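PDB 1AE9: integrase from Enterobacteria phage lambda, which integrates the phage genome into the host chromosome by site-specific recombination and, together with excisionase, cuts the prophage out again. Local coordinates for residues R1-T5 against D127-E133; Y9-Y13 against M27-V31; Y52-E56 against W174-E178; K44-I48 against L83-K87. All coordinates share one frame. Numbering follows the deposited sequence.

Contact 1: R1-T5 against D127-E133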
loop_
_atom_site.group_PDB
_atom_site.type_symbol
_atom_site.label_atom_id
_atom_site.label_comp_id
_atom_site.label_asym_id
_atom_site.label_seq_id
_atom_site.Cartn_x
_atom_site.Cartn_y
_atom_site.Cartn_z
ATOM N N ARG A 1 -6.289 -11.539 -17.731
ATOM C CA ARG A 1 -6.005 -10.099 -17.975
ATOM C C ARG A 1 -5.261 -9.958 -19.305
ATOM O O ARG A 1 -4.500 -10.844 -19.696
ATOM C CB ARG A 1 -5.181 -9.517 -16.815
ATOM C CG ARG A 1 -4.968 -7.999 -16.876
ATOM C CD ARG A 1 -4.513 -7.429 -15.540
ATOM N NE ARG A 1 -3.212 -7.951 -15.137
ATOM C CZ ARG A 1 -2.874 -8.244 -13.885
ATOM N NH1 ARG A 1 -3.747 -8.070 -12.903
ATOM N NH2 ARG A 1 -1.656 -8.700 -13.611
ATOM N N SER A 2 -5.536 -8.865 -20.007
ATOM C CA SER A 2 -4.942 -8.557 -21.302
ATOM C C SER A 2 -3.419 -8.400 -21.235
ATOM O O SER A 2 -2.863 -8.040 -20.198
ATOM C CB SER A 2 -5.578 -7.269 -21.847
ATOM O OG SER A 2 -5.139 -6.947 -23.159
ATOM N N ARG A 3 -2.756 -8.728 -22.339
ATOM C CA ARG A 3 -1.311 -8.586 -22.456
ATOM C C ARG A 3 -1.060 -7.172 -23.006
ATOM O O ARG A 3 -2.003 -6.450 -23.357
ATOM C CB ARG A 3 -0.749 -9.634 -23.424
ATOM C CG ARG A 3 -1.452 -9.673 -24.781
ATOM C CD ARG A 3 -0.750 -10.592 -25.787
ATOM N NE ARG A 3 0.168 -9.862 -26.667
ATOM C CZ ARG A 3 1.013 -10.433 -27.527
ATOM N NH1 ARG A 3 1.072 -11.756 -27.640
ATOM N NH2 ARG A 3 1.818 -9.678 -28.266
ATOM N N LEU A 4 0.202 -6.771 -23.072
ATOM C CA LEU A 4 0.552 -5.457 -23.598
ATOM C C LEU A 4 1.548 -5.683 -24.724
ATOM O O LEU A 4 2.569 -6.329 -24.519
ATOM C CB LEU A 4 1.197 -4.598 -22.508
ATOM C CG LEU A 4 1.466 -3.135 -22.867
ATOM C CD1 LEU A 4 0.152 -2.370 -22.920
ATOM C CD2 LEU A 4 2.414 -2.522 -21.845
ATOM N N THR A 5 1.238 -5.184 -25.919
ATOM C CA THR A 5 2.138 -5.347 -27.061
ATOM C C THR A 5 3.152 -4.205 -27.095
ATOM O O THR A 5 3.008 -3.211 -26.369
ATOM C CB THR A 5 1.365 -5.375 -28.410
ATOM O OG1 THR A 5 0.792 -4.087 -28.674
ATOM C CG2 THR A 5 0.262 -6.412 -28.370
ATOM N N ASP A 127 -9.725 -7.367 -18.871
ATOM C CA ASP A 127 -9.127 -6.388 -17.963
ATOM C C ASP A 127 -7.843 -5.810 -18.560
ATOM O O ASP A 127 -6.967 -6.561 -19.004
ATOM C CB ASP A 127 -8.808 -7.043 -16.611
ATOM C CG ASP A 127 -10.054 -7.443 -15.830
ATOM O OD1 ASP A 127 -11.183 -7.228 -16.315
ATOM O OD2 ASP A 127 -9.898 -7.971 -14.713
ATOM N N PRO A 128 -7.712 -4.469 -18.581
ATOM C CA PRO A 128 -6.530 -3.794 -19.125
ATOM C C PRO A 128 -5.233 -4.234 -18.444
ATOM O O PRO A 128 -5.229 -4.617 -17.270
ATOM C CB PRO A 128 -6.824 -2.322 -18.834
ATOM C CG PRO A 128 -8.298 -2.252 -18.916
ATOM C CD PRO A 128 -8.709 -3.480 -18.143
ATOM N N PRO A 129 -4.117 -4.207 -19.181
ATOM C CA PRO A 129 -2.820 -4.606 -18.627
ATOM C C PRO A 129 -2.343 -3.602 -17.576
ATOM O O PRO A 129 -2.628 -2.412 -17.674
ATOM C CB PRO A 129 -1.910 -4.612 -19.860
ATOM C CG PRO A 129 -2.505 -3.550 -20.720
ATOM C CD PRO A 129 -3.987 -3.806 -20.591
ATOM N N THR A 130 -1.671 -4.105 -16.547
ATOM C CA THR A 130 -1.139 -3.273 -15.478
ATOM C C THR A 130 0.368 -3.133 -15.682
ATOM O O THR A 130 0.917 -3.657 -16.659
ATOM C CB THR A 130 -1.407 -3.908 -14.100
ATOM O OG1 THR A 130 -0.667 -5.127 -13.977
ATOM C CG2 THR A 130 -2.891 -4.211 -13.928
ATOM N N PHE A 131 1.050 -2.447 -14.766
ATOM C CA PHE A 131 2.492 -2.290 -14.891
ATOM C C PHE A 131 3.159 -3.667 -14.913
ATOM O O PHE A 131 4.177 -3.857 -15.582
ATOM C CB PHE A 131 3.060 -1.445 -13.747
ATOM C CG PHE A 131 4.494 -1.034 -13.951
ATOM C CD1 PHE A 131 5.536 -1.840 -13.500
ATOM C CD2 PHE A 131 4.806 0.162 -14.593
ATOM C CE1 PHE A 131 6.864 -1.467 -13.682
ATOM C CE2 PHE A 131 6.141 0.548 -14.781
ATOM C CZ PHE A 131 7.168 -0.269 -14.325
ATOM N N HIS A 132 2.580 -4.633 -14.201
ATOM C CA HIS A 132 3.144 -5.978 -14.184
ATOM C C HIS A 132 3.241 -6.591 -15.588
ATOM O O HIS A 132 4.122 -7.411 -15.854
ATOM C CB HIS A 132 2.347 -6.924 -13.283
ATOM C CG HIS A 132 2.838 -8.342 -13.334
ATOM N ND1 HIS A 132 2.223 -9.320 -14.090
ATOM C CD2 HIS A 132 3.937 -8.926 -12.791
ATOM C CE1 HIS A 132 2.923 -10.441 -14.017
ATOM N NE2 HIS A 132 3.968 -10.228 -13.236
ATOM N N GLU A 133 2.354 -6.196 -16.492
ATOM C CA GLU A 133 2.389 -6.753 -17.836
ATOM C C GLU A 133 3.662 -6.418 -18.607
ATOM O O GLU A 133 3.960 -7.054 -19.627
ATOM C CB GLU A 133 1.130 -6.372 -18.621
ATOM C CG GLU A 133 -0.024 -7.364 -18.427
ATOM C CD GLU A 133 -0.285 -7.710 -16.959
ATOM O OE1 GLU A 133 -0.849 -6.865 -16.237
ATOM O OE2 GLU A 133 0.070 -8.830 -16.521
HETATM O O HOH W 1 1.966 -8.356 -21.519
#
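In this catalytic domain of a tyrosine recombinase, the N-terminal residues 1-5 lie along the loop 127-133 that runs into helix 133-145. Thr-130 and Glu-133 form a capping box in the turn that leads into that helix. Glu-133, with chi1 near -88° and chi2 near 48°, folds its carboxylate back over the turn. Its OE1 accepts from Thr-130 N (2.9 Å) and from Thr-130 OG1 (2.9 Å). The p rotamer of Thr-130 also lets OG1 accept a weak capping bond from His-132 N (3.3 Å). The same carboxylate meets Arg-1. That side chain leaves the backbone extended (chi1 and chi2 both t), then bends at chi3 (p), which brings the guanidinium over Thr-130 OG1. Arg-1 and Glu-133 form a salt bridge (Arg-1 NE to Glu-133 OE1, 2.8 Å); as hydrogen bonds both this pair and Arg-1 NH2 to Glu-133 OE2 (3.4 Å) are weak. Ser-2 N donates to Asp-127 O (2.9 Å), joining the two backbones, while the Asp-127 carboxylate pairs with Lys-59 of the second subunit. Leu-4 CD1 packs on Pro-129 CG (3.6 Å). A water links Leu-4 N to Glu-133 O. His-132, predicted to be an active-site residue, lies close to Arg-135 and Arg-36, also predicted. With chi1 t, its ring turns back to Glu-133, and His-132 ND1 donates to Glu-133 OE2 at 3.3 Å.

Contact 2: Y9-Y13 against M27-V31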
loop_
_atom_site.group_PDB
_atom_site.type_symbol
_atom_site.label_atom_id
_atom_site.label_comp_id
_atom_site.label_asym_id
_atom_site.label_seq_id
_atom_site.Cartn_x
_atom_site.Cartn_y
_atom_site.Cartn_z
ATOM N N TYR A 9 2.714 -0.332 -25.783
ATOM C CA TYR A 9 3.665 0.234 -24.822
ATOM C C TYR A 9 4.019 1.657 -25.256
ATOM O O TYR A 9 4.118 2.567 -24.426
ATOM C CB TYR A 9 4.941 -0.626 -24.770
ATOM C CG TYR A 9 6.164 0.040 -24.154
ATOM C CD1 TYR A 9 6.900 0.983 -24.874
ATOM C CD2 TYR A 9 6.578 -0.261 -22.855
ATOM C CE1 TYR A 9 8.014 1.619 -24.316
ATOM C CE2 TYR A 9 7.699 0.369 -22.284
ATOM C CZ TYR A 9 8.407 1.310 -23.025
ATOM O OH TYR A 9 9.502 1.958 -22.496
ATOM N N LEU A 10 4.235 1.842 -26.558
ATOM C CA LEU A 10 4.584 3.154 -27.096
ATOM C C LEU A 10 3.447 4.174 -26.983
ATOM O O LEU A 10 3.700 5.369 -26.780
ATOM C CB LEU A 10 5.084 3.027 -28.546
ATOM C CG LEU A 10 6.458 2.347 -28.692
ATOM C CD1 LEU A 10 6.816 2.131 -30.155
ATOM C CD2 LEU A 10 7.530 3.178 -28.013
ATOM N N LYS A 11 2.199 3.719 -27.100
ATOM C CA LYS A 11 1.049 4.628 -26.974
ATOM C C LYS A 11 0.979 5.140 -25.529
ATOM O O LYS A 11 0.772 6.333 -25.286
ATOM C CB LYS A 11 -0.262 3.920 -27.341
ATOM C CG LYS A 11 -0.287 3.300 -28.729
ATOM C CD LYS A 11 -0.014 4.326 -29.822
ATOM C CE LYS A 11 -0.181 3.707 -31.206
ATOM N NZ LYS A 11 0.199 4.651 -32.282
ATOM N N ILE A 12 1.161 4.230 -24.576
ATOM C CA ILE A 12 1.142 4.580 -23.158
ATOM C C ILE A 12 2.337 5.481 -22.839
ATOM O O ILE A 12 2.212 6.454 -22.084
ATOM C CB ILE A 12 1.186 3.311 -22.274
ATOM C CG1 ILE A 12 -0.076 2.469 -22.514
ATOM C CG2 ILE A 12 1.342 3.697 -20.799
ATOM C CD1 ILE A 12 -0.105 1.120 -21.792
ATOM N N TYR A 13 3.491 5.156 -23.426
ATOM C CA TYR A 13 4.716 5.933 -23.246
ATOM C C TYR A 13 4.457 7.374 -23.685
ATOM O O TYR A 13 4.849 8.316 -22.998
ATOM C CB TYR A 13 5.854 5.316 -24.074
ATOM C CG TYR A 13 7.230 5.889 -23.801
ATOM C CD1 TYR A 13 7.661 7.051 -24.436
ATOM C CD2 TYR A 13 8.099 5.267 -22.908
ATOM C CE1 TYR A 13 8.922 7.578 -24.189
ATOM C CE2 TYR A 13 9.362 5.787 -22.653
ATOM C CZ TYR A 13 9.765 6.942 -23.294
ATOM O OH TYR A 13 11.010 7.474 -23.032
ATOM N N MET A 27 9.230 2.494 -16.809
ATOM C CA MET A 27 8.696 1.651 -17.891
ATOM C C MET A 27 9.842 1.026 -18.687
ATOM O O MET A 27 9.854 -0.186 -18.939
ATOM C CB MET A 27 7.788 2.454 -18.835
ATOM C CG MET A 27 6.392 2.731 -18.278
ATOM S SD MET A 27 5.404 3.851 -19.287
ATOM C CE MET A 27 5.164 2.802 -20.770
ATOM N N GLU A 28 10.819 1.849 -19.054
ATOM C CA GLU A 28 11.967 1.363 -19.808
ATOM C C GLU A 28 12.756 0.330 -19.009
ATOM O O GLU A 28 13.111 -0.733 -19.529
ATOM C CB GLU A 28 12.878 2.519 -20.190
ATOM C CG GLU A 28 12.290 3.434 -21.237
ATOM C CD GLU A 28 13.199 4.598 -21.582
ATOM O OE1 GLU A 28 14.210 4.813 -20.882
ATOM O OE2 GLU A 28 12.891 5.316 -22.556
ATOM N N LEU A 29 12.996 0.625 -17.734
ATOM C CA LEU A 29 13.748 -0.277 -16.875
ATOM C C LEU A 29 13.017 -1.614 -16.686
ATOM O O LEU A 29 13.640 -2.670 -16.631
ATOM C CB LEU A 29 14.036 0.402 -15.531
ATOM C CG LEU A 29 15.347 0.036 -14.831
ATOM C CD1 LEU A 29 16.541 0.454 -15.696
ATOM C CD2 LEU A 29 15.416 0.728 -13.472
ATOM N N ALA A 30 11.692 -1.575 -16.629
ATOM C CA ALA A 30 10.899 -2.786 -16.466
ATOM C C ALA A 30 11.033 -3.709 -17.678
ATOM O O ALA A 30 11.137 -4.931 -17.524
ATOM C CB ALA A 30 9.438 -2.427 -16.252
ATOM N N VAL A 31 11.016 -3.129 -18.875
ATOM C CA VAL A 31 11.122 -3.913 -20.106
ATOM C C VAL A 31 12.540 -4.414 -20.384
ATOM O O VAL A 31 12.722 -5.564 -20.757
ATOM C CB VAL A 31 10.567 -3.134 -21.348
ATOM C CG1 VAL A 31 10.763 -3.951 -22.636
ATOM C CG2 VAL A 31 9.074 -2.833 -21.158
HETATM O O HOH W 2 10.949 3.564 -24.376
#
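Residues 9-13 and 27-31 are short pieces of helices 6-15 and 21-33, which here run nearly antiparallel. Their axes make an angle of 158° and come no closer than 12.3 Å. The nearest CA atoms, of Tyr-13 and Met-27, are still 7.9 Å apart. Long side chains therefore have to bridge the gap. Met-27 points toward helix 6-15 and is the residue most covered by the contact. Its methyl CE lies over one face of the Tyr-9 ring, a CH-pi contact at 4.1 Å from the centroid. The same CE touches Ile-12 CG2 (3.9 Å) and Tyr-13 CB (4.2 Å). Tyr-9 CE2 also packs on Val-31 CG2 at 3.7 Å. Both tyrosines take the t rotamer and send their hydroxyls to Glu-28. Tyr-13 OH donates to Glu-28 OE2 at 2.9 Å. A water joins Tyr-9 OH to the same oxygen. The charge of Glu-28 is met from another side by a salt bridge to Lys-85 on helix 79-90. The contact is thus apolar around Met-27 and polar around the buried carboxylate. It belongs to the helical core of the catalytic domain. Leu-134 and Leu-137 of helix 133-145 pack on Tyr-9, Phe-113 of helix 106-120 touches both Ile-12 and Met-27, and Ile-77 of strand 77-78 meets Tyr-9, Glu-28 and Val-31.

Contact 3: Y52-E56 against W174-E178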
loop_
_atom_site.group_PDB
_atom_site.type_symbol
_atom_site.label_atom_id
_atom_site.label_comp_id
_atom_site.label_asym_id
_atom_site.label_seq_id
_atom_site.Cartn_x
_atom_site.Cartn_y
_atom_site.Cartn_z
ATOM N N TYR A 52 27.538 -4.650 -14.104
ATOM C CA TYR A 52 26.495 -5.612 -13.761
ATOM C C TYR A 52 25.595 -5.089 -12.653
ATOM O O TYR A 52 26.080 -4.525 -11.670
ATOM C CB TYR A 52 27.091 -6.957 -13.339
ATOM C CG TYR A 52 27.485 -7.836 -14.501
ATOM C CD1 TYR A 52 28.715 -7.672 -15.138
ATOM C CD2 TYR A 52 26.613 -8.811 -14.988
ATOM C CE1 TYR A 52 29.069 -8.451 -16.236
ATOM C CE2 TYR A 52 26.960 -9.597 -16.086
ATOM C CZ TYR A 52 28.188 -9.407 -16.705
ATOM O OH TYR A 52 28.531 -10.159 -17.804
ATOM N N LEU A 53 24.284 -5.230 -12.851
ATOM C CA LEU A 53 23.283 -4.817 -11.870
ATOM C C LEU A 53 22.871 -6.080 -11.121
ATOM O O LEU A 53 22.297 -7.003 -11.704
ATOM C CB LEU A 53 22.069 -4.177 -12.561
ATOM C CG LEU A 53 20.795 -3.935 -11.736
ATOM C CD1 LEU A 53 21.051 -2.996 -10.572
ATOM C CD2 LEU A 53 19.710 -3.381 -12.631
ATOM N N TYR A 54 23.241 -6.143 -9.846
ATOM C CA TYR A 54 22.944 -7.293 -8.995
ATOM C C TYR A 54 21.551 -7.190 -8.407
ATOM O O TYR A 54 21.216 -6.201 -7.766
ATOM C CB TYR A 54 23.994 -7.417 -7.882
ATOM C CG TYR A 54 25.337 -7.872 -8.402
ATOM C CD1 TYR A 54 26.185 -6.989 -9.064
ATOM C CD2 TYR A 54 25.726 -9.203 -8.297
ATOM C CE1 TYR A 54 27.382 -7.421 -9.617
ATOM C CE2 TYR A 54 26.920 -9.647 -8.845
ATOM C CZ TYR A 54 27.742 -8.752 -9.505
ATOM O OH TYR A 54 28.913 -9.200 -10.069
ATOM N N VAL A 55 20.751 -8.227 -8.613
ATOM C CA VAL A 55 19.384 -8.241 -8.131
ATOM C C VAL A 55 19.023 -9.509 -7.373
ATOM O O VAL A 55 19.224 -10.623 -7.875
ATOM C CB VAL A 55 18.383 -8.113 -9.329
ATOM C CG1 VAL A 55 16.944 -8.328 -8.868
ATOM C CG2 VAL A 55 18.531 -6.752 -10.004
ATOM N N GLU A 56 18.554 -9.348 -6.139
ATOM C CA GLU A 56 18.069 -10.494 -5.388
ATOM C C GLU A 56 16.571 -10.267 -5.352
ATOM O O GLU A 56 16.089 -9.317 -4.730
ATOM C CB GLU A 56 18.587 -10.577 -3.959
ATOM C CG GLU A 56 17.921 -11.764 -3.258
ATOM C CD GLU A 56 18.413 -12.028 -1.855
ATOM O OE1 GLU A 56 19.445 -11.461 -1.452
ATOM O OE2 GLU A 56 17.756 -12.823 -1.154
ATOM N N TRP A 174 25.751 -15.843 -7.181
ATOM C CA TRP A 174 24.949 -15.128 -8.164
ATOM C C TRP A 174 24.973 -15.775 -9.546
ATOM O O TRP A 174 26.006 -16.274 -10.004
ATOM C CB TRP A 174 25.433 -13.681 -8.283
ATOM C CG TRP A 174 25.293 -12.897 -7.023
ATOM C CD1 TRP A 174 26.107 -12.950 -5.929
ATOM C CD2 TRP A 174 24.269 -11.950 -6.717
ATOM N NE1 TRP A 174 25.651 -12.097 -4.959
ATOM C CE2 TRP A 174 24.524 -11.468 -5.414
ATOM C CE3 TRP A 174 23.159 -11.461 -7.415
ATOM C CZ2 TRP A 174 23.706 -10.518 -4.793
ATOM C CZ3 TRP A 174 22.348 -10.518 -6.799
ATOM C CH2 TRP A 174 22.626 -10.057 -5.501
ATOM N N ASP A 175 23.824 -15.759 -10.208
ATOM C CA ASP A 175 23.678 -16.308 -11.550
ATOM C C ASP A 175 24.002 -15.162 -12.532
ATOM O O ASP A 175 23.301 -14.149 -12.571
ATOM C CB ASP A 175 22.237 -16.813 -11.719
ATOM C CG ASP A 175 21.995 -17.509 -13.048
ATOM O OD1 ASP A 175 22.836 -18.333 -13.463
ATOM O OD2 ASP A 175 20.939 -17.248 -13.668
ATOM N N LYS A 176 25.103 -15.299 -13.267
ATOM C CA LYS A 176 25.541 -14.285 -14.236
ATOM C C LYS A 176 24.737 -14.417 -15.535
ATOM O O LYS A 176 24.642 -15.513 -16.092
ATOM C CB LYS A 176 27.027 -14.487 -14.553
ATOM C CG LYS A 176 27.787 -13.256 -15.048
ATOM C CD LYS A 176 28.442 -12.509 -13.879
ATOM C CE LYS A 176 29.655 -11.687 -14.330
ATOM N NZ LYS A 176 30.347 -11.026 -13.183
ATOM N N ILE A 177 24.129 -13.325 -15.996
ATOM C CA ILE A 177 23.355 -13.359 -17.240
ATOM C C ILE A 177 24.318 -13.065 -18.390
ATOM O O ILE A 177 25.131 -12.135 -18.317
ATOM C CB ILE A 177 22.187 -12.329 -17.245
ATOM C CG1 ILE A 177 21.238 -12.580 -16.069
ATOM C CG2 ILE A 177 21.397 -12.429 -18.545
ATOM C CD1 ILE A 177 20.517 -13.922 -16.116
ATOM N N GLU A 178 24.240 -13.885 -19.435
ATOM C CA GLU A 178 25.118 -13.741 -20.592
ATOM C C GLU A 178 24.384 -13.402 -21.884
ATOM O O GLU A 178 23.180 -13.640 -22.001
ATOM C CB GLU A 178 25.933 -15.020 -20.794
ATOM C CG GLU A 178 26.767 -15.409 -19.590
ATOM C CD GLU A 178 27.828 -16.444 -19.916
ATOM O OE1 GLU A 178 27.516 -17.659 -19.902
ATOM O OE2 GLU A 178 28.980 -16.034 -20.180
#
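Trp-174 lays its indole face against the edge of the Tyr-54 ring. The stack is T-shaped: the Tyr-54 ring and the six-membered ring of Trp-174 have centroids 5.0 Å apart and planes at 85°. The closest atoms are Tyr-54 CD2 and Trp-174 CD2, at 3.5 Å. Tyr-54 CB adds a CH-pi contact over the same six-membered ring, 4.0 Å from its centroid. The indole reaches on to the backbone, where Trp-174 CZ3 comes within 3.3 Å of Val-55 O. Two residues along, Lys-176 covers the Tyr-52 ring. Its CE lies 3.8 Å and its NZ 4.2 Å from the ring centroid, both over the face, so CH-pi and cation-pi contacts act together. Tyr-52 and Tyr-54 alternate with Leu-53 and so share one face of strand 52-56. The two segments are not sheet neighbours. Strand 63-67 lies between 52-56 and 173-176 in the mixed sheet of the catalytic domain, and the axes of the two short strands come no closer than 8.6 Å. Side chains reach across that middle strand, touching the partner's side chains and, at Val-55 O and Ile-177 O, its backbone. Phe-166, which replaces the nucleophilic tyrosine here, lies about 6 Å from Lys-176, side chain to side chain. The C-terminal strand after this position is therefore joined to strand 52-56 by an edge-to-face aromatic pair and a lysine over a tyrosine face, contacts that depend on ring orientation rather than backbone pairing.

Contact 4: K44-I48 against L83-K87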
loop_
_atom_site.group_PDB
_atom_site.type_symbol
_atom_site.label_atom_id
_atom_site.label_comp_id
_atom_site.label_asym_id
_atom_site.label_seq_id
_atom_site.Cartn_x
_atom_site.Cartn_y
_atom_site.Cartn_z
ATOM N N LYS A 44 19.319 -0.050 -6.314
ATOM C CA LYS A 44 20.117 1.102 -5.906
ATOM C C LYS A 44 21.385 1.161 -6.740
ATOM O O LYS A 44 21.797 0.160 -7.319
ATOM C CB LYS A 44 20.495 1.016 -4.426
ATOM C CG LYS A 44 19.317 1.004 -3.467
ATOM C CD LYS A 44 19.779 1.142 -2.016
ATOM C CE LYS A 44 20.975 0.226 -1.712
ATOM N NZ LYS A 44 20.730 -1.222 -2.005
ATOM N N TRP A 45 22.010 2.333 -6.786
ATOM C CA TRP A 45 23.242 2.520 -7.551
ATOM C C TRP A 45 24.381 1.632 -7.045
ATOM O O TRP A 45 25.225 1.202 -7.826
ATOM C CB TRP A 45 23.650 3.993 -7.563
ATOM C CG TRP A 45 22.623 4.859 -8.223
ATOM C CD1 TRP A 45 21.788 5.750 -7.616
ATOM C CD2 TRP A 45 22.273 4.859 -9.617
ATOM N NE1 TRP A 45 20.931 6.297 -8.541
ATOM C CE2 TRP A 45 21.205 5.768 -9.776
ATOM C CE3 TRP A 45 22.756 4.173 -10.744
ATOM C CZ2 TRP A 45 20.604 6.010 -11.020
ATOM C CZ3 TRP A 45 22.160 4.414 -11.979
ATOM C CH2 TRP A 45 21.095 5.325 -12.105
ATOM N N SER A 46 24.375 1.322 -5.751
ATOM C CA SER A 46 25.395 0.454 -5.168
ATOM C C SER A 46 25.271 -0.998 -5.649
ATOM O O SER A 46 26.157 -1.823 -5.404
ATOM C CB SER A 46 25.321 0.515 -3.642
ATOM O OG SER A 46 23.979 0.437 -3.190
ATOM N N ASP A 47 24.162 -1.313 -6.318
ATOM C CA ASP A 47 23.929 -2.654 -6.840
ATOM C C ASP A 47 24.620 -2.873 -8.181
ATOM O O ASP A 47 24.623 -3.988 -8.700
ATOM C CB ASP A 47 22.431 -2.925 -7.009
ATOM C CG ASP A 47 21.671 -2.881 -5.698
ATOM O OD1 ASP A 47 22.291 -3.041 -4.624
ATOM O OD2 ASP A 47 20.441 -2.692 -5.749
ATOM N N ILE A 48 25.160 -1.808 -8.762
ATOM C CA ILE A 48 25.846 -1.910 -10.041
ATOM C C ILE A 48 27.346 -1.948 -9.798
ATOM O O ILE A 48 27.914 -1.009 -9.251
ATOM C CB ILE A 48 25.500 -0.734 -10.982
ATOM C CG1 ILE A 48 24.001 -0.738 -11.284
ATOM C CG2 ILE A 48 26.292 -0.842 -12.287
ATOM C CD1 ILE A 48 23.538 0.462 -12.074
ATOM N N LEU A 83 19.686 3.983 -17.594
ATOM C CA LEU A 83 20.335 4.174 -16.297
ATOM C C LEU A 83 20.968 5.558 -16.223
ATOM O O LEU A 83 20.900 6.221 -15.180
ATOM C CB LEU A 83 21.388 3.093 -16.050
ATOM C CG LEU A 83 20.854 1.686 -15.771
ATOM C CD1 LEU A 83 22.011 0.699 -15.743
ATOM C CD2 LEU A 83 20.091 1.660 -14.451
ATOM N N ASP A 84 21.564 6.007 -17.328
ATOM C CA ASP A 84 22.175 7.339 -17.362
ATOM C C ASP A 84 21.102 8.388 -17.106
ATOM O O ASP A 84 21.302 9.320 -16.316
ATOM C CB ASP A 84 22.848 7.612 -18.711
ATOM C CG ASP A 84 24.182 6.904 -18.858
ATOM O OD1 ASP A 84 24.616 6.210 -17.911
ATOM O OD2 ASP A 84 24.800 7.043 -19.931
ATOM N N LYS A 85 19.954 8.218 -17.758
ATOM C CA LYS A 85 18.836 9.139 -17.587
ATOM C C LYS A 85 18.315 9.109 -16.146
ATOM O O LYS A 85 18.007 10.154 -15.577
ATOM C CB LYS A 85 17.716 8.808 -18.587
ATOM C CG LYS A 85 18.040 9.221 -20.028
ATOM C CD LYS A 85 17.561 8.201 -21.076
ATOM C CE LYS A 85 16.048 8.014 -21.096
ATOM N NZ LYS A 85 15.626 7.070 -22.176
ATOM N N CYS A 86 18.233 7.922 -15.551
ATOM C CA CYS A 86 17.762 7.796 -14.172
ATOM C C CYS A 86 18.703 8.568 -13.251
ATOM O O CYS A 86 18.261 9.292 -12.353
ATOM C CB CYS A 86 17.713 6.323 -13.738
ATOM S SG CYS A 86 16.398 5.302 -14.471
ATOM N N LYS A 87 20.002 8.441 -13.509
ATOM C CA LYS A 87 21.024 9.113 -12.714
ATOM C C LYS A 87 20.958 10.630 -12.861
ATOM O O LYS A 87 20.910 11.364 -11.873
ATOM C CB LYS A 87 22.412 8.616 -13.133
ATOM C CG LYS A 87 23.548 9.010 -12.194
ATOM C CD LYS A 87 23.429 8.265 -10.877
ATOM C CE LYS A 87 24.627 8.486 -9.982
ATOM N NZ LYS A 87 24.456 7.795 -8.672
#
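Cation-pi and CH-pi contacts come first. Lys-87 lies along one face of the Trp-45 indole. Its NZ is 3.5 Å from the centroid of the five-membered ring, and its CD is 3.6 Å from that of the six-membered ring. Lys-87 has chi1 t and chi2 p, with the rest of the chain extended, so it runs across both rings. The apolar contacts come next. Trp-45 CH2 meets Cys-86 CB at 3.9 Å, at the edge of the indole, where it also comes within 3.2 Å of Leu-83 O. Trp-45 CZ3 touches Leu-83 CD2 at 4.2 Å, and Ile-48 CD1 touches Leu-83 CD1 at 4.0 Å. Trp-45 belongs to a short 3-10 turn, 45-47, between helix 37-42 and the first strand of the domain's mixed sheet. The contact sets this turn against helix 79-90, away from the active site. Lys-44 and Asp-47 bond to each other: Lys-44 N donates to Asp-47 OD2 at 2.9 Å, and Lys-44 NZ forms a salt bridge with Asp-47 OD1 at 3.6 Å. Trp-45 NE1 has a weak hydrogen bond to Gly-92 O, and Asp-47 pairs with Tyr-54 through the backbone.

In the fold
Contact 2 is the buried one; contacts 1, 3 and 4 are each partly buried. Contacts 1 and 2 share the helical part of the domain and touch, with Leu-4 on Ile-12 and Phe-131 on Ala-30. Contact 2 reaches contact 4 through the Glu-28 to Lys-85 salt bridge and Leu-29 on Leu-83. Contact 4 meets contact 3 at the sheet, where Leu-53 packs on Ile-48. Contacts 1 and 3 lie on opposite sides of the chain's centre, their centres about 27 Å apart. Chemistry follows place. Contact 1 is mostly polar, contact 2 sets an apolar cluster round Met-27 beside a buried carboxylate with polar partners, and contacts 3 and 4 both set a lysine on an aromatic face.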